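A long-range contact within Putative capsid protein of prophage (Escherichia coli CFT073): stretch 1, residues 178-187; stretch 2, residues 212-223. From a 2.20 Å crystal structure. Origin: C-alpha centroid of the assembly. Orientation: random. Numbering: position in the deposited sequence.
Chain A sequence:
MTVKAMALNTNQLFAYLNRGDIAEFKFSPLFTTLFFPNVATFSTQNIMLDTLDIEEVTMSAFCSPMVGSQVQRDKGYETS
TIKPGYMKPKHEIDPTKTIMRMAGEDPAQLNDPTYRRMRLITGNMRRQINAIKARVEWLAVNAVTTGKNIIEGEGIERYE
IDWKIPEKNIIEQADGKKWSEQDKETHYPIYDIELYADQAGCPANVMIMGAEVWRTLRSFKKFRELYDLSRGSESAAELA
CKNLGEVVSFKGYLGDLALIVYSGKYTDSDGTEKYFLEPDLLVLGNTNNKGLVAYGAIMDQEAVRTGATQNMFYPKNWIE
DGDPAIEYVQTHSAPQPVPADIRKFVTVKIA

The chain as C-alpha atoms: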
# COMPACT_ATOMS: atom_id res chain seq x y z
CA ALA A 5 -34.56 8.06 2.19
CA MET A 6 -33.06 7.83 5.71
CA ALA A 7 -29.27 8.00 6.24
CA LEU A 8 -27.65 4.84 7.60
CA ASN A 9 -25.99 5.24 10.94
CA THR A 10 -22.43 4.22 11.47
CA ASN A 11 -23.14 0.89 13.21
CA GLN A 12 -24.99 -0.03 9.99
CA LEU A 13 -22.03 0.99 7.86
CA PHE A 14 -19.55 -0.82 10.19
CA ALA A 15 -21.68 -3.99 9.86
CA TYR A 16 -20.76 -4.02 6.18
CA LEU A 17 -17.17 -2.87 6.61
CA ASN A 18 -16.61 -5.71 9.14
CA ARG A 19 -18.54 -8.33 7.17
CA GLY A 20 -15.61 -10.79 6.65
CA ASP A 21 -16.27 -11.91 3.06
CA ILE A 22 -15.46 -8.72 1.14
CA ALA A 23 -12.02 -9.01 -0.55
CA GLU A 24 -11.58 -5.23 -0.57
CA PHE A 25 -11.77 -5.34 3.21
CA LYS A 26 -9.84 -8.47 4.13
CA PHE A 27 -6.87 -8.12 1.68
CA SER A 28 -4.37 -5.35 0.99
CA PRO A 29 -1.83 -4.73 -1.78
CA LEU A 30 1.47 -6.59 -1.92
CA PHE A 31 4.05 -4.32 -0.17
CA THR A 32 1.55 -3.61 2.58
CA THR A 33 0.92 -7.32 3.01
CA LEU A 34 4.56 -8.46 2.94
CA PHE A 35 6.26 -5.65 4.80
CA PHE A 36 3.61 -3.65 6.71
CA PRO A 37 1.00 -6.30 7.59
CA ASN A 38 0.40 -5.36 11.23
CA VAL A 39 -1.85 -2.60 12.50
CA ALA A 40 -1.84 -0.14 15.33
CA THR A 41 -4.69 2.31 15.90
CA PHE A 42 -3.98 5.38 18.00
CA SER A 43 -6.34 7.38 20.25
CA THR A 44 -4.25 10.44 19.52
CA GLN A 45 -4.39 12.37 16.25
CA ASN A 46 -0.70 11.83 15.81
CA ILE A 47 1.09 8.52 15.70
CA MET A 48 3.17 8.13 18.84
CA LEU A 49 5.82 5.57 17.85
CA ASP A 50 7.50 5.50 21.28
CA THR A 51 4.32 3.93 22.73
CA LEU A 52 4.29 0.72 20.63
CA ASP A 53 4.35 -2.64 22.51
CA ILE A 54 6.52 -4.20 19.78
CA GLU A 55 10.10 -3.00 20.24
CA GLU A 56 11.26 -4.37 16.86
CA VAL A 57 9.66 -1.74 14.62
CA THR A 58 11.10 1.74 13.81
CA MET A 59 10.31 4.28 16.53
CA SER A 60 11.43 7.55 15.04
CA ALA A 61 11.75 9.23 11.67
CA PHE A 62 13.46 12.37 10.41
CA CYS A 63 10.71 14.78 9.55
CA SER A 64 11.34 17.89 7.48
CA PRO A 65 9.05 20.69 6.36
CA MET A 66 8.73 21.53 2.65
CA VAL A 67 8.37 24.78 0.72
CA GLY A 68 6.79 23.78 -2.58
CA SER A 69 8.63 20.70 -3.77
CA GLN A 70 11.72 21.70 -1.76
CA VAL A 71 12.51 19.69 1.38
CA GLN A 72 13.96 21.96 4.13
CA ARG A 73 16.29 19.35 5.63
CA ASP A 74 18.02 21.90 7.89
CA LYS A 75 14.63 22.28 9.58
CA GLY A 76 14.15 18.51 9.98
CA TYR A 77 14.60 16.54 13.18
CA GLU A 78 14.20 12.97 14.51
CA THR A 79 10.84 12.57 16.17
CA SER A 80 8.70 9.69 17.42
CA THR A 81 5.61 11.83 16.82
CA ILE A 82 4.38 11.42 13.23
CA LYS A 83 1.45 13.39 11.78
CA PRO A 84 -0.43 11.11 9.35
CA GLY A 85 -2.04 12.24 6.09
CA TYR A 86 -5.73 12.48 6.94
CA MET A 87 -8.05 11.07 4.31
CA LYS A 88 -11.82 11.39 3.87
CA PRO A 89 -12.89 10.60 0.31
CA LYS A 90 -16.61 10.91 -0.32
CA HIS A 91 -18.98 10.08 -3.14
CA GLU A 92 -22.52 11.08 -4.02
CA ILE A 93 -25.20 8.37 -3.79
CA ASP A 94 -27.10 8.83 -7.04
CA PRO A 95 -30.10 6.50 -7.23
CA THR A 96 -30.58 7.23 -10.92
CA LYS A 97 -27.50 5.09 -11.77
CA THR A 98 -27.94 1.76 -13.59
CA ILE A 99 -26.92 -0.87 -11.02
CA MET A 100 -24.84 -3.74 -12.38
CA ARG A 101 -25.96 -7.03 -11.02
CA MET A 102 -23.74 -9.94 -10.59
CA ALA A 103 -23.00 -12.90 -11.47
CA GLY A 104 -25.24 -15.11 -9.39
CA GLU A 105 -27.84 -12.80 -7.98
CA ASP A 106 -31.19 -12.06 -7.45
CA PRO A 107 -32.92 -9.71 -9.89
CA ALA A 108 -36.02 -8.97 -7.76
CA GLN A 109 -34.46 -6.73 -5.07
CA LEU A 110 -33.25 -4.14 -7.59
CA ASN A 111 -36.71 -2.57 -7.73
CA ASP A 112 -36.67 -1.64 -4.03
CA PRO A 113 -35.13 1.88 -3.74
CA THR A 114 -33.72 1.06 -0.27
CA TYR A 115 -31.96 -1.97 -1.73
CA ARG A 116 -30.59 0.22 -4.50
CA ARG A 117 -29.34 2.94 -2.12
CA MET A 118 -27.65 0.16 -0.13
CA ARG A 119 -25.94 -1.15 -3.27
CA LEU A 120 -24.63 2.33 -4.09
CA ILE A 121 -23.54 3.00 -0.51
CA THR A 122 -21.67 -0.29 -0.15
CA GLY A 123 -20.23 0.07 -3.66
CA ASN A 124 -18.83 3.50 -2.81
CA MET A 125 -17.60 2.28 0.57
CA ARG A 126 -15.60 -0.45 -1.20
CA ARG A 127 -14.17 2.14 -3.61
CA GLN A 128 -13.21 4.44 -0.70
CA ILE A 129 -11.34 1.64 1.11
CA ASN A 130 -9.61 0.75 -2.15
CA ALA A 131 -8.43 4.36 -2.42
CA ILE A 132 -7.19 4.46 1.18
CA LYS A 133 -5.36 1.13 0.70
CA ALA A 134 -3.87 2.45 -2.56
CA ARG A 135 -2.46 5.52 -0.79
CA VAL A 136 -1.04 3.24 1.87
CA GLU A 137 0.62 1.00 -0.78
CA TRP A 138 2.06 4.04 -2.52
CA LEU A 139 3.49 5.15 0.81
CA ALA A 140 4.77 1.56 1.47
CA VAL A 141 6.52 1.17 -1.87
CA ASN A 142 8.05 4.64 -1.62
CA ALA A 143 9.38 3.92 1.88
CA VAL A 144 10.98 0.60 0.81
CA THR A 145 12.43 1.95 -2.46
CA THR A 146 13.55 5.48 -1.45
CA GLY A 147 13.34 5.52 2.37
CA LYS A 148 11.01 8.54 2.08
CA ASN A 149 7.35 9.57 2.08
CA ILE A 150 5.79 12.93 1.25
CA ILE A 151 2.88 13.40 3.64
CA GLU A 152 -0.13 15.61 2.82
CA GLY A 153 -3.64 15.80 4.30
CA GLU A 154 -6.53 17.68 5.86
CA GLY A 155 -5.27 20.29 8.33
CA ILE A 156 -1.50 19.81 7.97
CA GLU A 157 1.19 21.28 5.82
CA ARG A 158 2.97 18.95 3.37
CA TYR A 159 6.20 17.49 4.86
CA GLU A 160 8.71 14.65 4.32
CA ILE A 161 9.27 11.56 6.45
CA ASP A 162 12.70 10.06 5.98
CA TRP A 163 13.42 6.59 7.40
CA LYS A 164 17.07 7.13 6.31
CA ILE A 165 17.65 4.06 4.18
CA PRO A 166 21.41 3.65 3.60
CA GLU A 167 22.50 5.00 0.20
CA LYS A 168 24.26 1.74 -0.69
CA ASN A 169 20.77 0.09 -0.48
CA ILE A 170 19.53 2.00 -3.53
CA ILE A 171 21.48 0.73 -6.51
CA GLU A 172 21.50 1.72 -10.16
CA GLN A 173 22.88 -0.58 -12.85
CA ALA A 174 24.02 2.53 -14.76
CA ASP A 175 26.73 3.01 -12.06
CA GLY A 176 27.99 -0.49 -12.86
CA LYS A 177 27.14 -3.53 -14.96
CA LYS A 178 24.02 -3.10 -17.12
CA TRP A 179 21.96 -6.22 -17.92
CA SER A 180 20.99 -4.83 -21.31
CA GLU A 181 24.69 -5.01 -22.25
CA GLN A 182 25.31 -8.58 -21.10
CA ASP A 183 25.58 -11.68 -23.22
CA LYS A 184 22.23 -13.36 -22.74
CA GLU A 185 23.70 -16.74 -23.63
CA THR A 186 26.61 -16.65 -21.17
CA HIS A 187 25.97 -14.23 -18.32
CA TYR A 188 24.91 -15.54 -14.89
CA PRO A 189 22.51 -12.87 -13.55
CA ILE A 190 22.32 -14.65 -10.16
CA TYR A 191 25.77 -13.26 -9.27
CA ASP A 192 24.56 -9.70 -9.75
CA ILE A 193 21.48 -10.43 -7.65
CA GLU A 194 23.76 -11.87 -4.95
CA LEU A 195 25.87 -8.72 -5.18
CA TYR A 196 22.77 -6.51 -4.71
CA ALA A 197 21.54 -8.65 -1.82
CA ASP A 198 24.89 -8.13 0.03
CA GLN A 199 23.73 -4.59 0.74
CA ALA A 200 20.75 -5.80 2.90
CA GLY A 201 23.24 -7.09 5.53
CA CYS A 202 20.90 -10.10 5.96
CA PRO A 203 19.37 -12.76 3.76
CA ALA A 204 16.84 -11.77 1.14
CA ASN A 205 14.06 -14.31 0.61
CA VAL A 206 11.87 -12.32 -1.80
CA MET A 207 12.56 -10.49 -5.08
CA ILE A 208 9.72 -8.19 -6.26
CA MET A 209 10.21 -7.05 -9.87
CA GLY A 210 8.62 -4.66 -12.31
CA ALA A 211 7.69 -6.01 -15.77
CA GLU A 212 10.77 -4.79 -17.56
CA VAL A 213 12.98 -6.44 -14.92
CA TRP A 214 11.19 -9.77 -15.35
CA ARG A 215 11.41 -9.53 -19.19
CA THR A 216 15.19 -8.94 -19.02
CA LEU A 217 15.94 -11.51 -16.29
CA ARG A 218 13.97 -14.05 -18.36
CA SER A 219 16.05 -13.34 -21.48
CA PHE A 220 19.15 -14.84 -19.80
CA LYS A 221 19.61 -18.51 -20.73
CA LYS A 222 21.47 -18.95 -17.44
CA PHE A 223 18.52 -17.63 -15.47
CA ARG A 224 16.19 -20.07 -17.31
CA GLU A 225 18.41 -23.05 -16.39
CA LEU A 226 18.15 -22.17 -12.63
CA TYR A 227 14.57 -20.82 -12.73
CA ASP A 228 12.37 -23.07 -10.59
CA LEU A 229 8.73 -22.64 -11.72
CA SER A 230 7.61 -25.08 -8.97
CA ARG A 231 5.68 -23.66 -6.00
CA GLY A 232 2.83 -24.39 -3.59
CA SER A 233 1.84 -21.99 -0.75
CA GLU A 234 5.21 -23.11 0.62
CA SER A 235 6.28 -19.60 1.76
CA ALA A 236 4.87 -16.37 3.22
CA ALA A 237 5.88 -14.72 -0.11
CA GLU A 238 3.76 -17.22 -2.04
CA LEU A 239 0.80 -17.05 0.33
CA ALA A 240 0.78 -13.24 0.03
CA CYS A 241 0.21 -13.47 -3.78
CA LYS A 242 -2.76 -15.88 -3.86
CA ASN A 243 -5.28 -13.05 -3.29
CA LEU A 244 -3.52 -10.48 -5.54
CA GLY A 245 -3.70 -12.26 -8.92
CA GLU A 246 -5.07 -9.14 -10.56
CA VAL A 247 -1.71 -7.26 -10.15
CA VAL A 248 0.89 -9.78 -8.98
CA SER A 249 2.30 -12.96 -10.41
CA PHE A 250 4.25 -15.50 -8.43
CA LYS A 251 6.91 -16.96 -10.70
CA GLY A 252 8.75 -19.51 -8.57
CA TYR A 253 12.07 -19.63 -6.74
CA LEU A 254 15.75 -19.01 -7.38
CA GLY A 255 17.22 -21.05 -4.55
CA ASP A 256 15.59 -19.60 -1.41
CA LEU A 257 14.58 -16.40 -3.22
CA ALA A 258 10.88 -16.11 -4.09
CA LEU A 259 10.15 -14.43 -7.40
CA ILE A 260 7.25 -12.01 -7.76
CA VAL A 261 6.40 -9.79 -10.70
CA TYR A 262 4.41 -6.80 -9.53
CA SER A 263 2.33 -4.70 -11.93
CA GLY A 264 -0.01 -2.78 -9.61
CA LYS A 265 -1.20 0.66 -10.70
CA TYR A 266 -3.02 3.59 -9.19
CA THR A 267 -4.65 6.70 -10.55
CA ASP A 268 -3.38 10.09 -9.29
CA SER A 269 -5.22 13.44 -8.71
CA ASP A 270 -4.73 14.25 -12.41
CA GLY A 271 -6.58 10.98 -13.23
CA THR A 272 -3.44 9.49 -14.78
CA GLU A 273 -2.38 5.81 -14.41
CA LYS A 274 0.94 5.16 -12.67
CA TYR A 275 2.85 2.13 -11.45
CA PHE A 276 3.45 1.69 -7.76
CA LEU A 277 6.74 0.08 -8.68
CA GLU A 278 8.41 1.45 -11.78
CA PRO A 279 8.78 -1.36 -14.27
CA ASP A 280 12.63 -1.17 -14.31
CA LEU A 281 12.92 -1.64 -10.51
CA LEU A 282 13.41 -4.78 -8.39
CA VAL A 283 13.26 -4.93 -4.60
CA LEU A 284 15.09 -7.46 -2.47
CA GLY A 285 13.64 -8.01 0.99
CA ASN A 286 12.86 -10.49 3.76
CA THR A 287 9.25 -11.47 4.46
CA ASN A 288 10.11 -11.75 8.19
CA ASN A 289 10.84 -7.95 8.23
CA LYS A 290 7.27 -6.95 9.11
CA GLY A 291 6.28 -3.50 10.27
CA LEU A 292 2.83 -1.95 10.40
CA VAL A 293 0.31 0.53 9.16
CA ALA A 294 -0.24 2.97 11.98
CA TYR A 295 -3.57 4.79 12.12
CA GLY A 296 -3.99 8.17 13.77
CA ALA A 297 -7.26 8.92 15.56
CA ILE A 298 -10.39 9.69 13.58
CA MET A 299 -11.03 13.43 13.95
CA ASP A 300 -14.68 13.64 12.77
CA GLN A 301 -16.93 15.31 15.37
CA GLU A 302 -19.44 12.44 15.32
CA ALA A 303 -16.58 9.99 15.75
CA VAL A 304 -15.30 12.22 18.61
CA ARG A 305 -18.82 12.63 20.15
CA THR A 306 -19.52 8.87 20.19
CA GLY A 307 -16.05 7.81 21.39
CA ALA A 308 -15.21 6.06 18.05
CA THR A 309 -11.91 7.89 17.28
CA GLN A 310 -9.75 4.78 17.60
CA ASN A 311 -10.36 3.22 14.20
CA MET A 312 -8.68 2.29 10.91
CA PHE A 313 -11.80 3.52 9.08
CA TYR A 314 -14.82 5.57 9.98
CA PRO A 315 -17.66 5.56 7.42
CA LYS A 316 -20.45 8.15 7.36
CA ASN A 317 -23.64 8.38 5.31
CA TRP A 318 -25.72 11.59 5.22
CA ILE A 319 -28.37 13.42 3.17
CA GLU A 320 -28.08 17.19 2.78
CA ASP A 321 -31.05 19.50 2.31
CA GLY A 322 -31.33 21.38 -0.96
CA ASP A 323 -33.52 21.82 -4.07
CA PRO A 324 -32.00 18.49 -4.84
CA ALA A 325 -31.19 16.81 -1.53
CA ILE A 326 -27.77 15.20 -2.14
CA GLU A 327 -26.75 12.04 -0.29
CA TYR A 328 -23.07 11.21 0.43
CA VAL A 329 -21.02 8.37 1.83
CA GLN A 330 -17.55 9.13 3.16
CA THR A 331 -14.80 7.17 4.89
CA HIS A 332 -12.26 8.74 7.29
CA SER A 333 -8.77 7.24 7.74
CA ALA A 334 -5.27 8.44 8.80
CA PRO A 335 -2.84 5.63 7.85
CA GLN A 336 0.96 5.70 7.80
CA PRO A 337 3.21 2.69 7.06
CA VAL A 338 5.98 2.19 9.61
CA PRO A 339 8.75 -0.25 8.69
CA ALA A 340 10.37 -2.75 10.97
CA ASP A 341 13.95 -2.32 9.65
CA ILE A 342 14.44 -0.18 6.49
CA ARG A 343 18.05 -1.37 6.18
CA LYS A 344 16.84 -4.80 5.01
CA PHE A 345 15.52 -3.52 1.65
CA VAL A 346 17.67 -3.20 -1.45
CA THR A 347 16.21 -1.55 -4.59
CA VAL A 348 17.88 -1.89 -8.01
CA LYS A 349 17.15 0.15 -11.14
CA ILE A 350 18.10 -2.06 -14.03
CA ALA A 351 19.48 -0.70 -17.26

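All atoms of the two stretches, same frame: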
# COMPACT_ATOMS: atom_id res chain seq x y z
N LYS A 178 25.38 -3.10 -16.59
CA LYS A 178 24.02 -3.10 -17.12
C LYS A 178 23.63 -4.46 -17.72
O LYS A 178 24.35 -5.03 -18.53
CB LYS A 178 23.87 -2.04 -18.21
CG LYS A 178 24.16 -0.63 -17.79
CD LYS A 178 23.63 0.32 -18.85
CE LYS A 178 24.15 1.74 -18.66
NZ LYS A 178 23.74 2.61 -19.82
N TRP A 179 22.46 -4.95 -17.36
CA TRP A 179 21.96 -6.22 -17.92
C TRP A 179 21.71 -6.17 -19.42
O TRP A 179 21.92 -7.15 -20.12
CB TRP A 179 20.67 -6.65 -17.20
CG TRP A 179 20.90 -7.44 -15.97
CD1 TRP A 179 22.08 -7.94 -15.53
CD2 TRP A 179 19.91 -7.88 -15.04
NE1 TRP A 179 21.90 -8.62 -14.36
CE2 TRP A 179 20.57 -8.62 -14.04
CE3 TRP A 179 18.52 -7.71 -14.94
CZ2 TRP A 179 19.91 -9.19 -12.96
CZ3 TRP A 179 17.86 -8.27 -13.86
CH2 TRP A 179 18.56 -8.99 -12.88
N SER A 180 21.28 -5.01 -19.91
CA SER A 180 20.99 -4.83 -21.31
C SER A 180 22.25 -5.08 -22.18
O SER A 180 22.14 -5.47 -23.33
CB SER A 180 20.43 -3.42 -21.54
OG SER A 180 21.42 -2.45 -21.23
N GLU A 181 23.42 -4.89 -21.58
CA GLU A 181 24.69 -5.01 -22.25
C GLU A 181 25.35 -6.36 -22.04
O GLU A 181 26.48 -6.57 -22.50
CB GLU A 181 25.64 -3.90 -21.74
CG GLU A 181 25.21 -2.50 -22.17
CD GLU A 181 26.13 -1.39 -21.67
OE1 GLU A 181 27.10 -1.69 -20.94
OE2 GLU A 181 25.85 -0.20 -21.98
N GLN A 182 24.69 -7.28 -21.34
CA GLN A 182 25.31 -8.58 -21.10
C GLN A 182 24.97 -9.58 -22.18
O GLN A 182 24.00 -9.41 -22.91
CB GLN A 182 24.95 -9.12 -19.71
CG GLN A 182 25.30 -8.19 -18.57
CD GLN A 182 26.73 -7.69 -18.65
OE1 GLN A 182 27.65 -8.47 -18.84
NE2 GLN A 182 26.92 -6.37 -18.53
N ASP A 183 25.79 -10.62 -22.27
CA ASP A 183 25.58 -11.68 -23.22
C ASP A 183 24.55 -12.60 -22.60
O ASP A 183 24.81 -13.26 -21.60
CB ASP A 183 26.90 -12.43 -23.51
CG ASP A 183 26.73 -13.57 -24.51
OD1 ASP A 183 25.59 -13.92 -24.88
OD2 ASP A 183 27.76 -14.14 -24.92
N LYS A 184 23.38 -12.62 -23.23
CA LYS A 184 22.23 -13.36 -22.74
C LYS A 184 22.43 -14.86 -22.77
O LYS A 184 21.77 -15.59 -22.04
CB LYS A 184 21.00 -12.98 -23.57
CG LYS A 184 20.61 -11.50 -23.48
CD LYS A 184 20.55 -11.01 -22.04
CE LYS A 184 19.86 -9.65 -21.94
NZ LYS A 184 20.78 -8.57 -22.37
N GLU A 185 23.36 -15.33 -23.60
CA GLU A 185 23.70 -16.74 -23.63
C GLU A 185 24.66 -17.15 -22.53
O GLU A 185 24.65 -18.30 -22.11
CB GLU A 185 24.26 -17.11 -25.01
CG GLU A 185 23.27 -16.88 -26.11
CD GLU A 185 22.13 -17.89 -26.07
OE1 GLU A 185 22.41 -19.09 -26.29
OE2 GLU A 185 20.98 -17.49 -25.84
N THR A 186 25.50 -16.24 -22.04
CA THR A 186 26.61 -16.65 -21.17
C THR A 186 26.65 -16.02 -19.78
O THR A 186 27.31 -16.54 -18.89
CB THR A 186 27.97 -16.41 -21.86
OG1 THR A 186 28.17 -15.01 -22.07
CG2 THR A 186 28.03 -17.17 -23.19
N HIS A 187 25.95 -14.92 -19.60
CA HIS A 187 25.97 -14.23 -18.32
C HIS A 187 25.10 -14.92 -17.26
O HIS A 187 24.00 -15.39 -17.56
CB HIS A 187 25.53 -12.79 -18.51
CG HIS A 187 25.85 -11.92 -17.34
ND1 HIS A 187 24.87 -11.38 -16.53
CD2 HIS A 187 27.04 -11.54 -16.82
CE1 HIS A 187 25.46 -10.68 -15.57
NE2 HIS A 187 26.77 -10.77 -15.72
N GLU A 212 9.60 -4.93 -16.72
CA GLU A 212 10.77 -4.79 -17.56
C GLU A 212 11.90 -5.60 -16.95
O GLU A 212 12.62 -6.30 -17.66
CB GLU A 212 11.12 -3.31 -17.70
CG GLU A 212 12.42 -2.99 -18.42
CD GLU A 212 12.53 -3.64 -19.78
OE1 GLU A 212 11.48 -3.83 -20.44
OE2 GLU A 212 13.67 -3.94 -20.20
N VAL A 213 12.02 -5.57 -15.62
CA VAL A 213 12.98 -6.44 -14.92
C VAL A 213 12.74 -7.92 -15.22
O VAL A 213 13.68 -8.65 -15.53
CB VAL A 213 13.00 -6.23 -13.40
CG1 VAL A 213 14.00 -7.20 -12.75
CG2 VAL A 213 13.33 -4.78 -13.05
N TRP A 214 11.50 -8.37 -15.10
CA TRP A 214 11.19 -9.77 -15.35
C TRP A 214 11.51 -10.16 -16.80
O TRP A 214 12.13 -11.18 -17.02
CB TRP A 214 9.74 -10.07 -15.02
CG TRP A 214 9.30 -11.42 -15.41
CD1 TRP A 214 8.31 -11.73 -16.29
CD2 TRP A 214 9.84 -12.68 -14.96
NE1 TRP A 214 8.16 -13.09 -16.39
CE2 TRP A 214 9.09 -13.70 -15.59
CE3 TRP A 214 10.86 -13.04 -14.07
CZ2 TRP A 214 9.33 -15.06 -15.37
CZ3 TRP A 214 11.10 -14.38 -13.84
CH2 TRP A 214 10.34 -15.39 -14.50
N ARG A 215 11.10 -9.33 -17.75
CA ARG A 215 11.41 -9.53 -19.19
C ARG A 215 12.92 -9.76 -19.43
O ARG A 215 13.34 -10.72 -20.10
CB ARG A 215 10.91 -8.30 -19.98
CG ARG A 215 10.97 -8.41 -21.49
CD ARG A 215 10.80 -7.05 -22.22
NE ARG A 215 11.93 -6.12 -22.06
CZ ARG A 215 13.15 -6.29 -22.61
NH1 ARG A 215 13.42 -7.34 -23.38
NH2 ARG A 215 14.12 -5.40 -22.40
N THR A 216 13.74 -8.88 -18.86
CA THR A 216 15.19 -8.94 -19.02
C THR A 216 15.81 -10.16 -18.33
O THR A 216 16.57 -10.91 -18.94
CB THR A 216 15.81 -7.67 -18.44
OG1 THR A 216 15.21 -6.54 -19.07
CG2 THR A 216 17.35 -7.65 -18.65
N LEU A 217 15.47 -10.36 -17.05
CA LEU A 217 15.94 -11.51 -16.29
C LEU A 217 15.65 -12.81 -17.02
O LEU A 217 16.50 -13.69 -17.11
CB LEU A 217 15.32 -11.52 -14.90
CG LEU A 217 15.78 -12.65 -13.94
CD1 LEU A 217 17.33 -12.73 -13.83
CD2 LEU A 217 15.16 -12.45 -12.56
N ARG A 218 14.44 -12.91 -17.56
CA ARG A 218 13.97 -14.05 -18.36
C ARG A 218 14.79 -14.30 -19.62
O ARG A 218 14.94 -15.44 -20.07
CB ARG A 218 12.52 -13.75 -18.77
CG ARG A 218 11.60 -14.90 -18.89
CD ARG A 218 10.15 -14.39 -19.09
NE ARG A 218 10.03 -13.60 -20.33
CZ ARG A 218 9.23 -12.55 -20.49
NH1 ARG A 218 8.45 -12.13 -19.51
NH2 ARG A 218 9.21 -11.90 -21.64
N SER A 219 15.29 -13.23 -20.23
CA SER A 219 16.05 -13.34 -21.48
C SER A 219 17.43 -13.99 -21.31
O SER A 219 18.07 -14.34 -22.30
CB SER A 219 16.23 -11.96 -22.13
OG SER A 219 17.13 -11.15 -21.40
N PHE A 220 17.89 -14.15 -20.08
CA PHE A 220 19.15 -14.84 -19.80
C PHE A 220 18.94 -16.34 -19.75
O PHE A 220 18.31 -16.85 -18.84
CB PHE A 220 19.75 -14.41 -18.46
CG PHE A 220 20.30 -13.01 -18.46
CD1 PHE A 220 21.54 -12.74 -19.02
CD2 PHE A 220 19.61 -11.98 -17.84
CE1 PHE A 220 22.06 -11.46 -19.01
CE2 PHE A 220 20.13 -10.69 -17.82
CZ PHE A 220 21.36 -10.44 -18.42
N LYS A 221 19.54 -17.04 -20.71
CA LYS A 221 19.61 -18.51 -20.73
C LYS A 221 20.02 -19.11 -19.37
O LYS A 221 19.48 -20.13 -18.95
CB LYS A 221 20.60 -18.95 -21.81
CG LYS A 221 20.42 -20.37 -22.33
CD LYS A 221 21.66 -20.81 -23.15
CE LYS A 221 21.35 -22.02 -24.03
NZ LYS A 221 20.58 -21.67 -25.27
N LYS A 222 20.96 -18.45 -18.70
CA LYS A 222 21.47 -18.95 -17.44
C LYS A 222 20.51 -18.71 -16.29
O LYS A 222 20.54 -19.44 -15.30
CB LYS A 222 22.85 -18.35 -17.13
CG LYS A 222 23.91 -18.62 -18.20
CD LYS A 222 24.05 -20.09 -18.49
CE LYS A 222 25.24 -20.37 -19.42
NZ LYS A 222 25.05 -21.69 -20.10
N PHE A 223 19.63 -17.72 -16.41
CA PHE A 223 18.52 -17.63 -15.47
C PHE A 223 17.53 -18.78 -15.70
O PHE A 223 17.10 -19.42 -14.75
CB PHE A 223 17.80 -16.27 -15.53
CG PHE A 223 16.44 -16.31 -14.92
CD1 PHE A 223 16.30 -16.35 -13.54
CD2 PHE A 223 15.30 -16.37 -15.71
CE1 PHE A 223 15.04 -16.42 -12.96
CE2 PHE A 223 14.03 -16.43 -15.13
CZ PHE A 223 13.91 -16.46 -13.76
O HOH W 1 22.53 -16.14 -19.59

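Phe 220, at the N-cap position just before the helix that starts at Lys 221, forms the apolar centre of the contact. Its edge points at the face of Trp 179: the ring planes meet at 69°, the centroid of the Trp 179 five-membered ring lies 5.0 Å from that of Phe 220, and Trp 179 CG is 3.8 Å from Phe 220 CE2. One face of Phe 220 is covered by the aliphatic part of Lys 184, whose CD sits 3.7 Å from the ring centroid and 23° off the normal, a CH-pi arrangement. The ammonium group of that lysine is held within its own stretch, Lys 184 NZ donating to Trp 179 O at 2.9 Å.

Trp 179 also reaches the preceding helix, with CZ3 4.2 Å from Val 213 CG1 near the ring plane and CH2 4.1 Å from Leu 217 CD1.

Outward, polar links take over. Lys 221 N donates to Lys 184 O (3.0 Å, 142°), tying the backbones together where the helix begins. A water accepts from Lys 222 N (2.9 Å) and donates to Lys 184 O and His 187 O (both 2.6 Å), bridging the stretches. At the exposed edge of the contact, Lys 221 NZ and Glu 185 OE1 form a salt bridge at 3.3 Å, its hydrogen bond weak.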